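Tyrocidine synthase 2 (PDB 6TA8) contains a condensation domain, a fold of mixed beta-sheets flanked by helices, and belongs to the large modular synthases. Local coordinates at residues A[454-457]-A[458-462]; A[261-264]-A[265-269]; A[275-278]-A[279-283]; A[345-348]-A[349-353]. All coordinates share one frame; numbering follows the deposited sequence.

Interaction 1: A[454-457]-A[458-462]; sequences SYRK and HLLGI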
loop_
_atom_site.group_PDB
_atom_site.type_symbol
_atom_site.label_atom_id
_atom_site.label_comp_id
_atom_site.label_asym_id
_atom_site.label_seq_id
_atom_site.Cartn_x
_atom_site.Cartn_y
_atom_site.Cartn_z
ATOM N N SER A 454 -23.749 -3.826 -3.179
ATOM C CA SER A 454 -24.037 -2.758 -4.130
ATOM C C SER A 454 -22.822 -2.440 -4.992
ATOM O O SER A 454 -22.973 -1.986 -6.133
ATOM C CB SER A 454 -24.508 -1.505 -3.390
ATOM O OG SER A 454 -25.695 -1.759 -2.659
ATOM N N TYR A 455 -21.618 -2.668 -4.465
ATOM C CA TYR A 455 -20.409 -2.464 -5.255
ATOM C C TYR A 455 -20.236 -3.555 -6.303
ATOM O O TYR A 455 -19.666 -3.303 -7.371
ATOM C CB TYR A 455 -19.190 -2.407 -4.332
ATOM C CG TYR A 455 -17.900 -2.014 -5.015
ATOM C CD1 TYR A 455 -17.880 -1.031 -5.997
ATOM C CD2 TYR A 455 -16.698 -2.619 -4.671
ATOM C CE1 TYR A 455 -16.702 -0.671 -6.620
ATOM C CE2 TYR A 455 -15.516 -2.263 -5.289
ATOM C CZ TYR A 455 -15.523 -1.288 -6.263
ATOM O OH TYR A 455 -14.348 -0.929 -6.882
ATOM N N ARG A 456 -20.725 -4.764 -6.024
ATOM C CA ARG A 456 -20.621 -5.852 -6.989
ATOM C C ARG A 456 -21.667 -5.726 -8.091
ATOM O O ARG A 456 -21.369 -5.981 -9.264
ATOM C CB ARG A 456 -20.751 -7.199 -6.278
ATOM C CG ARG A 456 -21.044 -8.366 -7.206
ATOM C CD ARG A 456 -20.694 -9.689 -6.556
ATOM N NE ARG A 456 -21.250 -9.802 -5.211
ATOM C CZ ARG A 456 -20.987 -10.803 -4.378
ATOM N NH1 ARG A 456 -20.174 -11.782 -4.751
ATOM N NH2 ARG A 456 -21.538 -10.827 -3.172
ATOM N N LYS A 457 -22.892 -5.327 -7.739
ATOM C CA LYS A 457 -23.949 -5.182 -8.732
ATOM C C LYS A 457 -23.665 -4.076 -9.738
ATOM O O LYS A 457 -24.341 -4.014 -10.771
ATOM C CB LYS A 457 -25.292 -4.926 -8.043
ATOM C CG LYS A 457 -25.498 -3.500 -7.557
ATOM C CD LYS A 457 -26.970 -3.117 -7.608
ATOM C CE LYS A 457 -27.234 -1.812 -6.872
ATOM N NZ LYS A 457 -27.134 -1.973 -5.394
ATOM N N HIS A 458 -22.694 -3.206 -9.466
ATOM C CA HIS A 458 -22.260 -2.201 -10.427
ATOM C C HIS A 458 -21.017 -2.615 -11.198
ATOM O O HIS A 458 -20.852 -2.203 -12.350
ATOM C CB HIS A 458 -21.999 -0.867 -9.720
ATOM C CG HIS A 458 -23.244 -0.170 -9.271
ATOM N ND1 HIS A 458 -23.686 -0.201 -7.966
ATOM C CD2 HIS A 458 -24.147 0.573 -9.955
ATOM C CE1 HIS A 458 -24.804 0.495 -7.863
ATOM N NE2 HIS A 458 -25.105 0.976 -9.056
ATOM N N LEU A 459 -20.138 -3.418 -10.591
ATOM C CA LEU A 459 -19.004 -3.964 -11.329
ATOM C C LEU A 459 -19.477 -4.918 -12.418
ATOM O O LEU A 459 -19.003 -4.862 -13.559
ATOM C CB LEU A 459 -18.044 -4.672 -10.373
ATOM C CG LEU A 459 -17.097 -3.792 -9.557
ATOM C CD1 LEU A 459 -16.283 -4.641 -8.591
ATOM C CD2 LEU A 459 -16.187 -2.994 -10.473
ATOM N N LEU A 460 -20.417 -5.804 -12.081
ATOM C CA LEU A 460 -20.977 -6.706 -13.082
ATOM C C LEU A 460 -21.777 -5.949 -14.132
ATOM O O LEU A 460 -21.822 -6.367 -15.295
ATOM C CB LEU A 460 -21.853 -7.760 -12.404
ATOM C CG LEU A 460 -21.180 -8.600 -11.318
ATOM C CD1 LEU A 460 -22.204 -9.457 -10.592
ATOM C CD2 LEU A 460 -20.078 -9.460 -11.915
ATOM N N GLY A 461 -22.411 -4.840 -13.747
ATOM C CA GLY A 461 -23.158 -4.054 -14.712
ATOM C C GLY A 461 -22.272 -3.319 -15.695
ATOM O O GLY A 461 -22.671 -3.084 -16.839
ATOM N N ILE A 462 -21.061 -2.949 -15.273
ATOM C CA ILE A 462 -20.152 -2.231 -16.160
ATOM C C ILE A 462 -19.514 -3.181 -17.166
ATOM O O ILE A 462 -19.436 -2.873 -18.361
ATOM C CB ILE A 462 -19.092 -1.476 -15.337
ATOM C CG1 ILE A 462 -19.715 -0.259 -14.651
ATOM C CG2 ILE A 462 -17.931 -1.046 -16.220
ATOM C CD1 ILE A 462 -18.745 0.518 -13.791
#
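One turn of the long helix 445-466 carries this contact, and His458 meets Ser454 across a kink in it. The backbone N of His458 makes no bond to the turn before. Its side chain steps in instead: ND1 donates to Ser454 O at 2.7 Å, with an N-H...O angle of 155°. Ser454 O sits at the imidazole edge, tilted a little out of the ring plane. A chi1 of -72° sets the ring beside its own backbone N and lets ND1 fold back along the helix. Lys457 runs alongside the ring, pointing the same way, and its CE comes to 3.5 Å from CE1 of His458.

The i to i+4 bonding of an alpha-helix resumes at Leu459 and Leu460, and lapses again at Gly461 N. Leu460 N reaches Arg456 O at 3.0 Å in an almost straight bond, and Leu459 N reaches Tyr455 O at 3.3 Å. The side chains follow this spacing. Leu459 sets CD1 over one face of the Tyr455 phenol as a CH-pi contact, 4.2 Å from the ring centroid and displaced toward the rim. Tyr455 OH goes on to bond Leu281 O of helix 277-293, which packs against this buried face of the turn. On the partly exposed flank, Arg456 and Leu460 lie side by side, with CG of Arg456 3.7 Å from CD1 of Leu460, and the guanidinium has a long, weak ion pair with Asp453.

Interaction 2: A[261-264]-A[265-269]; sequences QTEN and LLRHV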
loop_
_atom_site.group_PDB
_atom_site.type_symbol
_atom_site.label_atom_id
_atom_site.label_comp_id
_atom_site.label_asym_id
_atom_site.label_seq_id
_atom_site.Cartn_x
_atom_site.Cartn_y
_atom_site.Cartn_z
ATOM N N GLN A 261 -15.351 -13.662 -15.014
ATOM C CA GLN A 261 -15.725 -12.260 -14.868
ATOM C C GLN A 261 -14.502 -11.356 -14.794
ATOM O O GLN A 261 -14.556 -10.205 -15.241
ATOM C CB GLN A 261 -16.592 -12.070 -13.623
ATOM C CG GLN A 261 -18.012 -12.593 -13.754
ATOM C CD GLN A 261 -18.706 -12.724 -12.411
ATOM O OE1 GLN A 261 -18.057 -12.739 -11.364
ATOM N NE2 GLN A 261 -20.030 -12.820 -12.434
ATOM N N THR A 262 -13.396 -11.857 -14.240
ATOM C CA THR A 262 -12.201 -11.034 -14.088
ATOM C C THR A 262 -11.476 -10.841 -15.414
ATOM O O THR A 262 -11.058 -9.723 -15.736
ATOM C CB THR A 262 -11.260 -11.658 -13.056
ATOM O OG1 THR A 262 -11.996 -11.991 -11.873
ATOM C CG2 THR A 262 -10.149 -10.686 -12.695
ATOM N N GLU A 263 -11.310 -11.914 -16.192
ATOM C CA GLU A 263 -10.630 -11.791 -17.478
ATOM C C GLU A 263 -11.431 -10.947 -18.459
ATOM O O GLU A 263 -10.846 -10.264 -19.307
ATOM C CB GLU A 263 -10.350 -13.175 -18.066
ATOM C CG GLU A 263 -8.962 -13.708 -17.750
ATOM C CD GLU A 263 -7.866 -12.942 -18.468
ATOM O OE1 GLU A 263 -8.049 -12.616 -19.659
ATOM O OE2 GLU A 263 -6.822 -12.664 -17.839
ATOM N N ASN A 264 -12.764 -10.985 -18.366
ATOM C CA ASN A 264 -13.578 -10.048 -19.132
ATOM C C ASN A 264 -13.264 -8.612 -18.735
ATOM O O ASN A 264 -13.184 -7.723 -19.591
ATOM C CB ASN A 264 -15.063 -10.349 -18.925
ATOM C CG ASN A 264 -15.526 -11.572 -19.694
ATOM O OD1 ASN A 264 -14.714 -12.382 -20.142
ATOM N ND2 ASN A 264 -16.838 -11.711 -19.848
ATOM N N LEU A 265 -13.072 -8.369 -17.436
ATOM C CA LEU A 265 -12.697 -7.046 -16.957
ATOM C C LEU A 265 -11.274 -6.673 -17.352
ATOM O O LEU A 265 -10.950 -5.481 -17.404
ATOM C CB LEU A 265 -12.859 -6.983 -15.435
ATOM C CG LEU A 265 -12.847 -5.621 -14.739
ATOM C CD1 LEU A 265 -13.849 -5.601 -13.596
ATOM C CD2 LEU A 265 -11.459 -5.295 -14.221
ATOM N N LEU A 266 -10.426 -7.657 -17.643
ATOM C CA LEU A 266 -9.025 -7.409 -17.964
ATOM C C LEU A 266 -8.740 -7.370 -19.458
ATOM O O LEU A 266 -7.785 -6.705 -19.873
ATOM C CB LEU A 266 -8.137 -8.482 -17.323
ATOM C CG LEU A 266 -7.985 -8.466 -15.802
ATOM C CD1 LEU A 266 -7.332 -9.754 -15.318
ATOM C CD2 LEU A 266 -7.176 -7.259 -15.364
ATOM N N ARG A 267 -9.540 -8.057 -20.276
ATOM C CA ARG A 267 -9.215 -8.247 -21.682
ATOM C C ARG A 267 -10.283 -7.770 -22.656
ATOM O O ARG A 267 -9.947 -7.504 -23.816
ATOM C CB ARG A 267 -8.933 -9.732 -21.966
ATOM C CG ARG A 267 -7.465 -10.120 -21.895
ATOM C CD ARG A 267 -6.919 -10.481 -23.269
ATOM N NE ARG A 267 -7.221 -9.461 -24.270
ATOM C CZ ARG A 267 -6.625 -8.274 -24.337
ATOM N NH1 ARG A 267 -6.970 -7.413 -25.286
ATOM N NH2 ARG A 267 -5.679 -7.949 -23.466
ATOM N N HIS A 268 -11.542 -7.651 -22.236
ATOM C CA HIS A 268 -12.638 -7.446 -23.174
ATOM C C HIS A 268 -13.460 -6.186 -22.931
ATOM O O HIS A 268 -14.378 -5.912 -23.714
ATOM C CB HIS A 268 -13.577 -8.663 -23.159
ATOM C CG HIS A 268 -12.890 -9.961 -23.450
ATOM N ND1 HIS A 268 -12.145 -10.637 -22.507
ATOM C CD2 HIS A 268 -12.838 -10.709 -24.577
ATOM C CE1 HIS A 268 -11.663 -11.744 -23.042
ATOM N NE2 HIS A 268 -12.069 -11.812 -24.297
ATOM N N VAL A 269 -13.174 -5.413 -21.887
ATOM C CA VAL A 269 -13.963 -4.227 -21.572
ATOM C C VAL A 269 -13.151 -2.942 -21.588
ATOM O O VAL A 269 -13.746 -1.854 -21.524
ATOM C CB VAL A 269 -14.681 -4.366 -20.212
ATOM C CG1 VAL A 269 -15.517 -5.635 -20.170
ATOM C CG2 VAL A 269 -13.673 -4.332 -19.076
#
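This is a local contact within the closing turn of helix 259-267, where Glu263 and Asn264 offer their carbonyls to the last helical residues and to His268 just beyond. Glu263 O is the busiest acceptor. Arg267 N bonds it at 2.7 Å, Leu266 N adds a weak bond, and His268 ND1 makes another weak one at 3.5 Å, with the carbonyl oxygen in the plane of the imidazole at its edge. The ring gets there by folding back, its CG placed beside the backbone N (chi1 -56°). Next along, Asn264 O receives His268 N at 3.1 Å from above the carbonyl plane, and Val269 presses CG1 to 3.2 Å from the same oxygen.

The side chains of Glu263 and Arg267 run together in one direction, yet it is the aliphatic part of the arginine that touches: CG lies 3.4 Å from Glu263 OE1, while NE stays 5.6 Å from that oxygen, so no salt bridge forms.

On the buried side, Thr262 CG2 and Leu266 CD1 sit 4.0 Å apart against Ile427 of the sheet. Thr262 OG1 meanwhile bonds Thr258 O and Leu432 N, tying the helix to strand 431-439. Leu265 and Val269 face Ile463 of helix 445-466. His268 is the first residue to leave helical backbone angles, and the whole is the C-terminal end of an alpha-helix, where the last carbonyls gather mixed backbone and side-chain donors.

Interaction 3: A[275-278]-A[279-283]; sequences TEMN and DLLLT
Asp279 and Glu276 form one half of a capping box at the start of helix 277-293. Glu276 holds the N-cap position, and its backbone N donates to Asp279 OD2 at 3.3 Å, along a fairly straight N-H (161°) that arrives from above the carboxylate plane. The reciprocal bond of a full box is absent: the Glu276 side chain leads away from the turn, and Asp279 N turns to the backbone oxygen of Glu276 instead, from well above that carbonyl's plane. Asp279 reaches back with CG beside its own N (chi1 -69°), which brings OD2 to the loop residue Glu276 that precedes the helix. The same OD2 has a long, weak ion pair with Arg351 of helix 339-351, so this buried carboxylate meets both a helix start and a positive charge, surroundings that would probably favour its ionised form.

Beyond the cap the helix settles into i to i+4 bonding. Met277 O takes Leu281 N at 3.2 Å, nearly along the C=O axis, and Asn278 O takes Leu282 N. Alongside, Met277 bends so that CG lies 3.7 Å from Leu281 CD1, with SD also close to that methyl group.

Thr275 OG1 is buried without any partner in the model, turned between its own backbone N and carbonyl carbon, and faces Leu280 CD2 at 3.8 Å. Asp279 O, by contrast, is gripped twice, from opposite faces of its carbonyl plane, by Thr283 N at 3.2 Å and Thr283 OG1 at 2.7 Å.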
loop_
_atom_site.group_PDB
_atom_site.type_symbol
_atom_site.label_atom_id
_atom_site.label_comp_id
_atom_site.label_asym_id
_atom_site.label_seq_id
_atom_site.Cartn_x
_atom_site.Cartn_y
_atom_site.Cartn_z
ATOM N N THR A 275 -10.165 2.802 -21.141
ATOM C CA THR A 275 -9.945 3.200 -19.764
ATOM C C THR A 275 -8.773 2.421 -19.180
ATOM O O THR A 275 -8.090 1.655 -19.865
ATOM C CB THR A 275 -11.209 2.970 -18.929
ATOM O OG1 THR A 275 -11.648 1.615 -19.095
ATOM C CG2 THR A 275 -12.316 3.913 -19.364
ATOM N N GLU A 276 -8.536 2.628 -17.893
ATOM C CA GLU A 276 -7.618 1.817 -17.113
ATOM C C GLU A 276 -8.385 1.207 -15.945
ATOM O O GLU A 276 -9.594 1.407 -15.797
ATOM C CB GLU A 276 -6.420 2.646 -16.638
ATOM C CG GLU A 276 -5.736 3.452 -17.742
ATOM C CD GLU A 276 -4.875 2.602 -18.667
ATOM O OE1 GLU A 276 -4.910 1.357 -18.559
ATOM O OE2 GLU A 276 -4.158 3.185 -19.508
ATOM N N MET A 277 -7.671 0.451 -15.110
ATOM C CA MET A 277 -8.330 -0.256 -14.015
ATOM C C MET A 277 -8.970 0.713 -13.029
ATOM O O MET A 277 -10.095 0.487 -12.568
ATOM C CB MET A 277 -7.332 -1.162 -13.298
ATOM C CG MET A 277 -7.924 -1.883 -12.105
ATOM S SD MET A 277 -9.093 -3.161 -12.596
ATOM C CE MET A 277 -8.026 -4.225 -13.560
ATOM N N ASN A 278 -8.272 1.800 -12.697
ATOM C CA ASN A 278 -8.771 2.729 -11.690
ATOM C C ASN A 278 -10.025 3.467 -12.141
ATOM O O ASN A 278 -10.779 3.952 -11.292
ATOM C CB ASN A 278 -7.679 3.734 -11.320
ATOM C CG ASN A 278 -6.762 3.218 -10.227
ATOM O OD1 ASN A 278 -7.221 2.773 -9.175
ATOM N ND2 ASN A 278 -5.458 3.271 -10.472
ATOM N N ASP A 279 -10.270 3.560 -13.450
ATOM C CA ASP A 279 -11.458 4.259 -13.932
ATOM C C ASP A 279 -12.725 3.467 -13.626
ATOM O O ASP A 279 -13.708 4.020 -13.119
ATOM C CB ASP A 279 -11.340 4.524 -15.433
ATOM C CG ASP A 279 -10.274 5.551 -15.763
ATOM O OD1 ASP A 279 -10.002 6.424 -14.913
ATOM O OD2 ASP A 279 -9.708 5.485 -16.876
ATOM N N LEU A 280 -12.719 2.168 -13.927
ATOM C CA LEU A 280 -13.914 1.352 -13.739
ATOM C C LEU A 280 -14.167 1.046 -12.268
ATOM O O LEU A 280 -15.324 0.979 -11.837
ATOM C CB LEU A 280 -13.790 0.055 -14.539
ATOM C CG LEU A 280 -13.472 0.220 -16.027
ATOM C CD1 LEU A 280 -13.334 -1.136 -16.702
ATOM C CD2 LEU A 280 -14.537 1.062 -16.714
ATOM N N LEU A 281 -13.104 0.859 -11.482
ATOM C CA LEU A 281 -13.280 0.533 -10.071
ATOM C C LEU A 281 -13.810 1.720 -9.278
ATOM O O LEU A 281 -14.568 1.531 -8.319
ATOM C CB LEU A 281 -11.960 0.047 -9.473
ATOM C CG LEU A 281 -11.473 -1.327 -9.938
ATOM C CD1 LEU A 281 -10.218 -1.733 -9.182
ATOM C CD2 LEU A 281 -12.565 -2.370 -9.770
ATOM N N LEU A 282 -13.427 2.942 -9.653
ATOM C CA LEU A 282 -13.913 4.119 -8.941
ATOM C C LEU A 282 -15.308 4.528 -9.396
ATOM O O LEU A 282 -16.060 5.123 -8.615
ATOM C CB LEU A 282 -12.938 5.284 -9.117
ATOM C CG LEU A 282 -11.620 5.177 -8.346
ATOM C CD1 LEU A 282 -10.792 6.443 -8.515
ATOM C CD2 LEU A 282 -11.880 4.893 -6.874
ATOM N N THR A 283 -15.668 4.224 -10.645
ATOM C CA THR A 283 -17.016 4.519 -11.120
ATOM C C THR A 283 -18.046 3.662 -10.395
ATOM O O THR A 283 -19.054 4.175 -9.894
ATOM C CB THR A 283 -17.101 4.302 -12.631
ATOM O OG1 THR A 283 -16.134 5.130 -13.289
ATOM C CG2 THR A 283 -18.491 4.649 -13.143
#

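Interaction 4: A[345-348]-A[349-353]; sequences QTKE and NLRRI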
loop_
_atom_site.group_PDB
_atom_site.type_symbol
_atom_site.label_atom_id
_atom_site.label_comp_id
_atom_site.label_asym_id
_atom_site.label_seq_id
_atom_site.Cartn_x
_atom_site.Cartn_y
_atom_site.Cartn_z
ATOM N N GLN A 345 -17.397 10.455 -17.309
ATOM C CA GLN A 345 -17.260 11.502 -16.302
ATOM C C GLN A 345 -16.090 11.212 -15.372
ATOM O O GLN A 345 -15.271 12.094 -15.089
ATOM C CB GLN A 345 -18.560 11.633 -15.511
ATOM C CG GLN A 345 -18.413 12.337 -14.175
ATOM C CD GLN A 345 -18.690 13.819 -14.271
ATOM O OE1 GLN A 345 -19.365 14.277 -15.193
ATOM N NE2 GLN A 345 -18.173 14.580 -13.314
ATOM N N THR A 346 -15.990 9.970 -14.892
ATOM C CA THR A 346 -14.915 9.617 -13.970
ATOM C C THR A 346 -13.584 9.470 -14.700
ATOM O O THR A 346 -12.541 9.888 -14.184
ATOM C CB THR A 346 -15.274 8.328 -13.228
ATOM O OG1 THR A 346 -16.384 8.577 -12.357
ATOM C CG2 THR A 346 -14.094 7.826 -12.404
ATOM N N LYS A 347 -13.603 8.887 -15.901
ATOM C CA LYS A 347 -12.371 8.714 -16.664
ATOM C C LYS A 347 -11.701 10.056 -16.935
ATOM O O LYS A 347 -10.490 10.209 -16.743
ATOM C CB LYS A 347 -12.668 7.974 -17.971
ATOM C CG LYS A 347 -11.818 8.401 -19.159
ATOM C CD LYS A 347 -10.411 7.826 -19.098
ATOM C CE LYS A 347 -9.662 8.087 -20.396
ATOM N NZ LYS A 347 -9.774 9.509 -20.829
ATOM N N GLU A 348 -12.478 11.047 -17.376
ATOM C CA GLU A 348 -11.929 12.378 -17.593
ATOM C C GLU A 348 -11.714 13.137 -16.292
ATOM O O GLU A 348 -10.972 14.125 -16.282
ATOM C CB GLU A 348 -12.843 13.183 -18.520
ATOM C CG GLU A 348 -13.084 12.530 -19.875
ATOM C CD GLU A 348 -11.799 12.256 -20.635
ATOM O OE1 GLU A 348 -10.858 13.072 -20.536
ATOM O OE2 GLU A 348 -11.729 11.222 -21.334
ATOM N N ASN A 349 -12.344 12.700 -15.198
ATOM C CA ASN A 349 -12.103 13.331 -13.904
ATOM C C ASN A 349 -10.680 13.072 -13.424
ATOM O O ASN A 349 -10.021 13.978 -12.902
ATOM C CB ASN A 349 -13.122 12.823 -12.882
ATOM C CG ASN A 349 -12.819 13.284 -11.471
ATOM O OD1 ASN A 349 -12.343 14.398 -11.256
ATOM N ND2 ASN A 349 -13.097 12.425 -10.497
ATOM N N LEU A 350 -10.187 11.845 -13.604
ATOM C CA LEU A 350 -8.845 11.505 -13.147
ATOM C C LEU A 350 -7.766 12.001 -14.104
ATOM O O LEU A 350 -6.638 12.261 -13.673
ATOM C CB LEU A 350 -8.726 9.994 -12.949
ATOM C CG LEU A 350 -9.625 9.413 -11.853
ATOM C CD1 LEU A 350 -9.754 7.906 -11.997
ATOM C CD2 LEU A 350 -9.105 9.777 -10.471
ATOM N N ARG A 351 -8.086 12.136 -15.394
ATOM C CA ARG A 351 -7.126 12.713 -16.329
ATOM C C ARG A 351 -6.844 14.175 -16.008
ATOM O O ARG A 351 -5.743 14.667 -16.275
ATOM C CB ARG A 351 -7.633 12.571 -17.763
ATOM C CG ARG A 351 -7.838 11.135 -18.218
ATOM C CD ARG A 351 -6.517 10.404 -18.376
ATOM N NE ARG A 351 -6.706 9.055 -18.902
ATOM C CZ ARG A 351 -6.624 7.948 -18.171
ATOM N NH1 ARG A 351 -6.352 8.025 -16.876
ATOM N NH2 ARG A 351 -6.812 6.764 -18.736
ATOM N N ARG A 352 -7.824 14.880 -15.438
ATOM C CA ARG A 352 -7.610 16.254 -15.000
ATOM C C ARG A 352 -6.596 16.346 -13.866
ATOM O O ARG A 352 -6.004 17.411 -13.665
ATOM C CB ARG A 352 -8.944 16.871 -14.569
ATOM C CG ARG A 352 -8.926 18.384 -14.418
ATOM C CD ARG A 352 -10.209 18.898 -13.778
ATOM N NE ARG A 352 -11.372 18.725 -14.644
ATOM C CZ ARG A 352 -12.401 17.931 -14.367
ATOM N NH1 ARG A 352 -12.422 17.228 -13.242
ATOM N NH2 ARG A 352 -13.415 17.840 -15.217
ATOM N N ILE A 353 -6.377 15.261 -13.133
ATOM C CA ILE A 353 -5.418 15.276 -12.021
ATOM C C ILE A 353 -4.000 15.269 -12.583
ATOM O O ILE A 353 -3.689 14.442 -13.460
ATOM C CB ILE A 353 -5.651 14.076 -11.100
ATOM C CG1 ILE A 353 -7.129 13.982 -10.716
ATOM C CG2 ILE A 353 -4.775 14.176 -9.857
ATOM C CD1 ILE A 353 -7.426 12.946 -9.652
#
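Lys347 and Arg351 meet one turn apart near the end of helix 339-351, on its surface. Their side chains cross obliquely, the lysine chain passing over the arginine head. CD of Lys347 sits 3.5 Å above the guanidinium plane, toward its rim, and CE comes equally near NE of Arg351, at 3.5 Å. Greasy methylenes thus lie against the flat face of a cation. Both chains are bent to allow this: the lysine turns at chi2 (77°) and again at chi4, turning NZ toward the Glu348 carboxylate, while Arg351 bends at chi2 (-69°) after CG has passed 3.2 Å from Lys347 O.

The turn brings two positive groups together, with Lys347 NZ 3.7 Å from Arg351 NE. Glu348 answers from the neighbouring position: its own chain curls at chi2 and offers OE2 to Lys347 NZ at 2.6 Å, a salt bridge in which the ammonium approaches from above the carboxylate plane.

Underneath, the backbone bonds are mostly weak; Leu350 N to Thr346 O, at 3.1 Å, is the sound one across the two segments. Glu348 O lies over one face of the Arg352 guanidinium, and Arg352 also touches Tyr223 of helix 221-229, while Leu350 and Asn349 turn to Val329 of strand 325-332.

Chemically, Glu348 pairs with Lys347 directly, while Arg351 has a long, weak ion pair with Asp279 of helix 277-293; together the two carboxylates probably ease the like-charge contact, and the salt bridge at NZ is consistent with the lysine carbons staying over the guanidinium face.

Overall arrangement
The four turns belong to helices packed about one another, with interaction 3 in the middle: its centre is about 12 Å from those of interactions 1 and 2 and about 10 Å from that of interaction 4. Leu281 CD2 meets Leu459 CD2 at 3.7 Å, joining interactions 3 and 1. Met277 SD lies 3.6 Å from Leu265 CD2, joining interactions 3 and 2. Asp279 OD1 approaches Leu350 CD1 to 3.3 Å on the way to interaction 4. Interactions 1 and 2 touch where Leu460 CD2 comes to 3.4 Å from Gln261 NE2, whereas interaction 4 stays about 9 Å from interaction 1 and about 11 Å from interaction 2 between nearest atoms.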